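Local coordinates for protease (Helicobacter pylori, PDB 5EUF), which is a zinc-dependent M16-family peptidase that very probably acts as a virulence factor, cleaving the human junctional adhesion molecule JAM-A and weakening the gastric epithelial barrier, at residues G29-V33 and T97-L102; G255-P259 and Y406-T410; V267-A271 and Q390-L394. All blocks are in the same frame, centred on the assembly; numbering follows the deposited sequence.

Interaction 1 (G29-V33 and T97-L102)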
# COMPACT_ATOMS: atom_id res chain seq x y z
N GLY B 29 4.10 45.97 -13.90
CA GLY B 29 5.42 45.37 -13.85
C GLY B 29 5.41 43.95 -13.32
O GLY B 29 6.03 43.07 -13.91
N VAL B 30 4.70 43.73 -12.22
CA VAL B 30 4.73 42.46 -11.52
C VAL B 30 4.13 41.30 -12.32
O VAL B 30 3.00 41.39 -12.80
CB VAL B 30 3.99 42.57 -10.17
CG1 VAL B 30 4.11 41.27 -9.39
CG2 VAL B 30 4.55 43.73 -9.36
N ILE B 31 4.89 40.22 -12.46
CA ILE B 31 4.40 39.00 -13.09
C ILE B 31 4.82 37.76 -12.31
O ILE B 31 5.64 37.84 -11.40
CB ILE B 31 4.91 38.84 -14.54
CG1 ILE B 31 6.41 38.57 -14.55
CG2 ILE B 31 4.55 40.06 -15.39
CD1 ILE B 31 6.96 38.21 -15.91
N GLU B 32 4.26 36.62 -12.68
CA GLU B 32 4.71 35.34 -12.15
C GLU B 32 4.87 34.32 -13.28
O GLU B 32 3.96 34.14 -14.09
CB GLU B 32 3.76 34.81 -11.09
CG GLU B 32 4.21 33.47 -10.51
CD GLU B 32 3.37 33.02 -9.33
OE1 GLU B 32 2.93 31.86 -9.32
OE2 GLU B 32 3.18 33.83 -8.40
N VAL B 33 6.02 33.67 -13.32
CA VAL B 33 6.31 32.68 -14.35
C VAL B 33 6.18 31.27 -13.81
O VAL B 33 7.01 30.83 -13.02
CB VAL B 33 7.72 32.88 -14.94
CG1 VAL B 33 7.94 31.94 -16.11
CG2 VAL B 33 7.92 34.32 -15.37
N THR B 97 8.66 37.93 -10.24
CA THR B 97 9.50 39.03 -10.71
C THR B 97 8.72 40.04 -11.54
O THR B 97 7.49 40.13 -11.43
CB THR B 97 10.70 38.50 -11.53
OG1 THR B 97 11.46 39.60 -12.04
CG2 THR B 97 10.21 37.63 -12.68
N SER B 98 9.43 40.82 -12.34
CA SER B 98 8.80 41.78 -13.24
C SER B 98 8.86 41.29 -14.68
O SER B 98 9.48 40.26 -14.96
CB SER B 98 9.46 43.15 -13.11
OG SER B 98 10.83 43.09 -13.44
N GLU B 99 8.23 42.02 -15.59
CA GLU B 99 8.17 41.60 -16.99
C GLU B 99 9.53 41.74 -17.66
O GLU B 99 9.79 41.11 -18.69
CB GLU B 99 7.11 42.40 -17.75
CG GLU B 99 7.54 43.80 -18.16
CD GLU B 99 8.16 43.85 -19.55
OE1 GLU B 99 8.03 42.85 -20.29
OE2 GLU B 99 8.78 44.88 -19.89
N ALA B 100 10.39 42.55 -17.07
CA ALA B 100 11.74 42.75 -17.59
C ALA B 100 12.56 41.47 -17.44
O ALA B 100 13.51 41.24 -18.18
CB ALA B 100 12.42 43.91 -16.89
N ASN B 101 12.19 40.64 -16.47
CA ASN B 101 12.90 39.39 -16.22
C ASN B 101 12.11 38.17 -16.70
O ASN B 101 12.44 37.04 -16.34
CB ASN B 101 13.22 39.25 -14.74
CG ASN B 101 14.19 40.31 -14.25
OD1 ASN B 101 13.92 41.02 -13.28
ND2 ASN B 101 15.32 40.44 -14.94
N LEU B 102 11.09 38.41 -17.51
CA LEU B 102 10.31 37.32 -18.09
C LEU B 102 11.18 36.44 -18.98
O LEU B 102 11.09 35.21 -18.93
CB LEU B 102 9.13 37.87 -18.90
CG LEU B 102 8.37 36.81 -19.69
CD1 LEU B 102 7.68 35.83 -18.75
CD2 LEU B 102 7.37 37.45 -20.63
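I31 and T97 bind each other through both of their peptide groups, as the hydrogen-bonded pair of two antiparallel strands. The N-H of I31 gives a nearly straight bond to T97 O (2.8 Å, 174° at the hydrogen), and T97 N returns one to I31 O at 3.2 Å. One residue further out, V30 and S98 form the non-hydrogen-bonded pair, with CA atoms 4.5 Å apart. V30 instead bonds through its backbone to D199, and G29 N reaches the D199 carboxylate, so D199, just after strand 192-198, serves the other edge of strand 30-37.

Where the ladder ends, G29 O turns to the start of the 3-10 turn. It receives a weak, bent hydrogen bond from E99 N at 3.0 Å, supplemented by a CA-H...O contact from S98 CA.

On the face bearing I31 and T97, the side chain of I31 lies across the turn. CG1 sits between the backbone N and the carbonyl carbon (chi1 69°), which brings CD1 to 3.7 Å from L102 CB, while V33 CG2, two residues further along, meets L102 CD1. L102 opens helix 102-113, whose residues L106 and F109 also cover V33. The arrangement is an antiparallel pairing of two sequence-distant strands in the mixed six-stranded sheet, running into a strand-to-helix turn, within the alpha/beta fold of M16 peptidases.

Interaction 2 (G255-P259 and Y406-T410)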
# COMPACT_ATOMS: atom_id res chain seq x y z
N GLY B 255 -11.69 11.91 8.55
CA GLY B 255 -11.85 12.18 7.13
C GLY B 255 -12.96 11.38 6.50
O GLY B 255 -13.18 10.22 6.84
N TYR B 256 -13.67 12.01 5.56
CA TYR B 256 -14.74 11.35 4.83
C TYR B 256 -14.40 11.32 3.34
O TYR B 256 -13.93 12.32 2.79
CB TYR B 256 -16.07 12.06 5.06
CG TYR B 256 -16.61 11.91 6.47
CD1 TYR B 256 -16.27 12.82 7.47
CD2 TYR B 256 -17.46 10.86 6.81
CE1 TYR B 256 -16.76 12.69 8.76
CE2 TYR B 256 -17.95 10.72 8.09
CZ TYR B 256 -17.60 11.64 9.06
OH TYR B 256 -18.10 11.49 10.34
N LYS B 257 -14.63 10.18 2.70
CA LYS B 257 -14.38 10.04 1.27
C LYS B 257 -15.26 11.01 0.49
O LYS B 257 -16.38 11.32 0.89
CB LYS B 257 -14.62 8.61 0.80
CG LYS B 257 -13.50 7.65 1.17
CD LYS B 257 -12.21 7.98 0.44
CE LYS B 257 -11.06 7.12 0.94
NZ LYS B 257 -11.36 5.66 0.88
N VAL B 258 -14.74 11.46 -0.65
CA VAL B 258 -15.37 12.54 -1.39
C VAL B 258 -15.03 12.38 -2.87
O VAL B 258 -13.97 11.85 -3.21
CB VAL B 258 -14.92 13.91 -0.82
CG1 VAL B 258 -14.40 14.84 -1.90
CG2 VAL B 258 -16.05 14.55 -0.02
N PRO B 259 -15.94 12.82 -3.76
CA PRO B 259 -15.77 12.67 -5.22
C PRO B 259 -14.47 13.26 -5.75
O PRO B 259 -13.78 14.00 -5.05
CB PRO B 259 -16.97 13.44 -5.79
CG PRO B 259 -17.99 13.37 -4.73
CD PRO B 259 -17.24 13.43 -3.43
N TYR B 406 -21.95 12.48 1.99
CA TYR B 406 -20.58 12.01 2.13
C TYR B 406 -20.13 11.85 3.57
O TYR B 406 -19.20 11.10 3.86
CB TYR B 406 -19.63 12.97 1.40
CG TYR B 406 -20.03 13.24 -0.03
CD1 TYR B 406 -20.00 12.24 -0.99
CD2 TYR B 406 -20.44 14.51 -0.43
CE1 TYR B 406 -20.36 12.48 -2.30
CE2 TYR B 406 -20.81 14.77 -1.74
CZ TYR B 406 -20.77 13.75 -2.67
OH TYR B 406 -21.13 13.99 -3.97
N PHE B 407 -20.79 12.55 4.49
CA PHE B 407 -20.39 12.48 5.90
C PHE B 407 -21.08 11.33 6.61
O PHE B 407 -21.74 11.51 7.64
CB PHE B 407 -20.67 13.80 6.61
CG PHE B 407 -19.90 14.97 6.05
CD1 PHE B 407 -18.72 14.77 5.35
CD2 PHE B 407 -20.36 16.27 6.23
CE1 PHE B 407 -18.01 15.84 4.83
CE2 PHE B 407 -19.66 17.34 5.71
CZ PHE B 407 -18.48 17.13 5.02
N LYS B 408 -20.94 10.13 6.04
CA LYS B 408 -21.42 8.90 6.65
C LYS B 408 -20.24 8.13 7.24
O LYS B 408 -19.14 8.17 6.69
CB LYS B 408 -22.17 8.04 5.63
CG LYS B 408 -23.39 8.71 5.04
CD LYS B 408 -24.29 7.70 4.34
CE LYS B 408 -24.27 7.87 2.82
NZ LYS B 408 -22.93 7.60 2.24
N ASP B 409 -20.48 7.43 8.34
CA ASP B 409 -19.43 6.66 9.01
C ASP B 409 -18.81 5.60 8.09
O ASP B 409 -17.63 5.27 8.22
CB ASP B 409 -19.97 6.01 10.28
CG ASP B 409 -21.34 5.40 10.09
OD1 ASP B 409 -21.66 5.01 8.95
OD2 ASP B 409 -22.10 5.31 11.08
N THR B 410 -19.61 5.08 7.17
CA THR B 410 -19.15 4.05 6.24
C THR B 410 -18.07 4.57 5.28
O THR B 410 -17.42 3.78 4.60
CB THR B 410 -20.32 3.48 5.42
OG1 THR B 410 -20.96 4.54 4.69
CG2 THR B 410 -21.34 2.81 6.33
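In the M16 inactive-domain half of the chain, the last residues of strand 251-258 pack against the connection from helix 396-406 to strand 412-418, which is the strand's own neighbour in the five-stranded sheet. The connection turns at F407, the centre of an inverse gamma turn closed by a weak K408 N to Y406 O bond, and two tyrosines, one from each segment, carry most of the packing.

The Y256 ring lies against this turn. F407 CA sits over one face, 3.8 Å from the ring centroid and 26° off the normal, a CH-pi contact, while K408 O comes up to the ring's edge, 3.1 Å from CE2. The phenyl ring of F407 approaches obliquely, its plane at 55° to that of Y256, with CD1 nearest to Y256 CG. F407 also meets F311 edge-to-face, and L334 of helix 323-338 packs on Y256, so the aromatic pair is built into the layer between sheet and helices.

At the other end, Y406 lays its ring beside the end of strand 251-258. Its CG is anti to the carbonyl carbon (chi1 -52°), which directs the ring alongside the strand towards P259, while CB lies beside K257 O and V258 CG2. The hydroxyl of Y406 is hydrogen-bonded to D265, just before helix 266-276, which helps to fix the ring's position. P259 and Y406 reach towards each other from opposite directions, and P259 CD rests over one face of the tyrosine ring, 3.8 Å from its centroid and 3.5 Å from CE1.

Interaction 3 (V267-A271 and Q390-L394)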
# COMPACT_ATOMS: atom_id res chain seq x y z
N VAL B 267 -17.94 22.39 -5.07
CA VAL B 267 -18.17 23.78 -4.69
C VAL B 267 -18.87 23.84 -3.33
O VAL B 267 -18.50 24.64 -2.47
CB VAL B 267 -19.01 24.53 -5.74
CG1 VAL B 267 -19.19 25.98 -5.34
CG2 VAL B 267 -18.35 24.43 -7.10
N ALA B 268 -19.86 22.98 -3.13
CA ALA B 268 -20.56 22.90 -1.86
C ALA B 268 -19.64 22.41 -0.75
O ALA B 268 -19.69 22.91 0.37
CB ALA B 268 -21.77 21.99 -1.98
N LEU B 269 -18.79 21.44 -1.08
CA LEU B 269 -17.80 20.93 -0.15
C LEU B 269 -16.85 22.04 0.30
O LEU B 269 -16.54 22.17 1.48
CB LEU B 269 -17.00 19.79 -0.79
CG LEU B 269 -17.74 18.46 -0.95
CD1 LEU B 269 -17.00 17.56 -1.93
CD2 LEU B 269 -17.89 17.79 0.39
N ASP B 270 -16.40 22.85 -0.65
CA ASP B 270 -15.60 24.02 -0.34
C ASP B 270 -16.37 24.94 0.61
O ASP B 270 -15.80 25.45 1.58
CB ASP B 270 -15.22 24.77 -1.63
CG ASP B 270 -14.19 24.02 -2.45
OD1 ASP B 270 -13.94 22.83 -2.17
OD2 ASP B 270 -13.63 24.62 -3.39
N ALA B 271 -17.65 25.13 0.33
CA ALA B 271 -18.50 25.97 1.17
C ALA B 271 -18.69 25.36 2.56
O ALA B 271 -18.77 26.08 3.55
CB ALA B 271 -19.85 26.20 0.50
N GLN B 390 -21.65 29.44 -9.24
CA GLN B 390 -22.13 28.23 -8.61
C GLN B 390 -22.11 28.37 -7.09
O GLN B 390 -22.99 27.85 -6.39
CB GLN B 390 -21.30 27.02 -9.04
CG GLN B 390 -21.61 26.52 -10.44
CD GLN B 390 -20.91 25.21 -10.77
OE1 GLN B 390 -20.51 24.46 -9.88
NE2 GLN B 390 -20.75 24.94 -12.06
N PHE B 391 -21.11 29.07 -6.59
CA PHE B 391 -20.94 29.25 -5.15
C PHE B 391 -22.01 30.17 -4.59
O PHE B 391 -22.56 29.91 -3.52
CB PHE B 391 -19.55 29.81 -4.85
CG PHE B 391 -19.13 29.66 -3.41
CD1 PHE B 391 -19.51 30.60 -2.46
CD2 PHE B 391 -18.35 28.59 -3.01
CE1 PHE B 391 -19.13 30.46 -1.14
CE2 PHE B 391 -17.96 28.45 -1.69
CZ PHE B 391 -18.35 29.39 -0.76
N LEU B 392 -22.31 31.24 -5.31
CA LEU B 392 -23.26 32.24 -4.85
C LEU B 392 -24.71 31.80 -5.05
O LEU B 392 -25.63 32.43 -4.54
CB LEU B 392 -23.01 33.57 -5.55
CG LEU B 392 -21.60 34.14 -5.36
CD1 LEU B 392 -21.44 35.47 -6.09
CD2 LEU B 392 -21.27 34.29 -3.88
N ASP B 393 -24.90 30.72 -5.80
CA ASP B 393 -26.23 30.17 -6.01
C ASP B 393 -26.49 28.99 -5.09
O ASP B 393 -27.53 28.34 -5.18
CB ASP B 393 -26.42 29.75 -7.47
CG ASP B 393 -26.46 30.92 -8.42
OD1 ASP B 393 -26.81 32.04 -7.98
OD2 ASP B 393 -26.13 30.74 -9.61
N LEU B 394 -25.53 28.70 -4.22
CA LEU B 394 -25.68 27.62 -3.26
C LEU B 394 -26.78 27.94 -2.25
O LEU B 394 -26.80 29.02 -1.67
CB LEU B 394 -24.37 27.35 -2.52
CG LEU B 394 -23.26 26.59 -3.25
CD1 LEU B 394 -21.96 26.67 -2.48
CD2 LEU B 394 -23.66 25.14 -3.47
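V267, A268 and A271 form an apolar strip on helix 266-276 that receives F391 at the end of helix 387-392 and L394 just after it. The contact is almost wholly apolar. V267 CG1 is its centre on one side: anti to the backbone N (chi1 -178°), it comes within 3.6 Å of F391 CD2 and also touches L394 CD1. One helical turn on, A271 CB touches both residues as well, 3.7 Å from F391 CE2 and from L394 CD1. The two branches of L394 divide the work, CD1 lying against A271 and CD2 reaching A268 CB at 4.0 Å. The same CD1 also sits above one face of the F391 ring, displaced toward its rim, so that the phenyl and the leucine form a continuous apolar surface against the helix.

Polar groups play a smaller part. The Q390 side chain, extended beyond CG, crosses V267 at about a right angle and brings OE1 to 3.5 Å from V267 CG2, a van der Waals approach at the outer border. D270 contributes little to the packing; its carboxylate is hydrogen-bonded to Y387 OH at the start of helix 387-392 and lies about 4 Å from a bound zinc ion, away from the site formed by H53 and E133.

Further helices complete the surroundings. V402 of helix 396-406 packs on A268 and L399 on L394, while helix 344-361 covers F391 through I350 and Q354 and sends K351 NZ to L394 O. Helix 266-276 thus lies between strand 251-258, which precedes it in the chain, and this group of C-terminal helices.

In the fold
The three contacts fall into the two halves of the chain. Interaction 1 comes first in sequence and belongs to the six-stranded sheet of the peptidase half; its centre is about 43 Å from that of interaction 2 and about 34 Å from that of interaction 3, and it touches neither. Interactions 2 and 3 share the second half, about 18 Å apart between centres, with interaction 3 nested inside the loop that interaction 2 closes. Strand 251-258 leads directly into helix 266-276, and L269 of that helix joins the pair by packing on V258 and Y406. Helix 266-276 thus packs between sheet and C-terminal helices, and both contacts belong to one packed region.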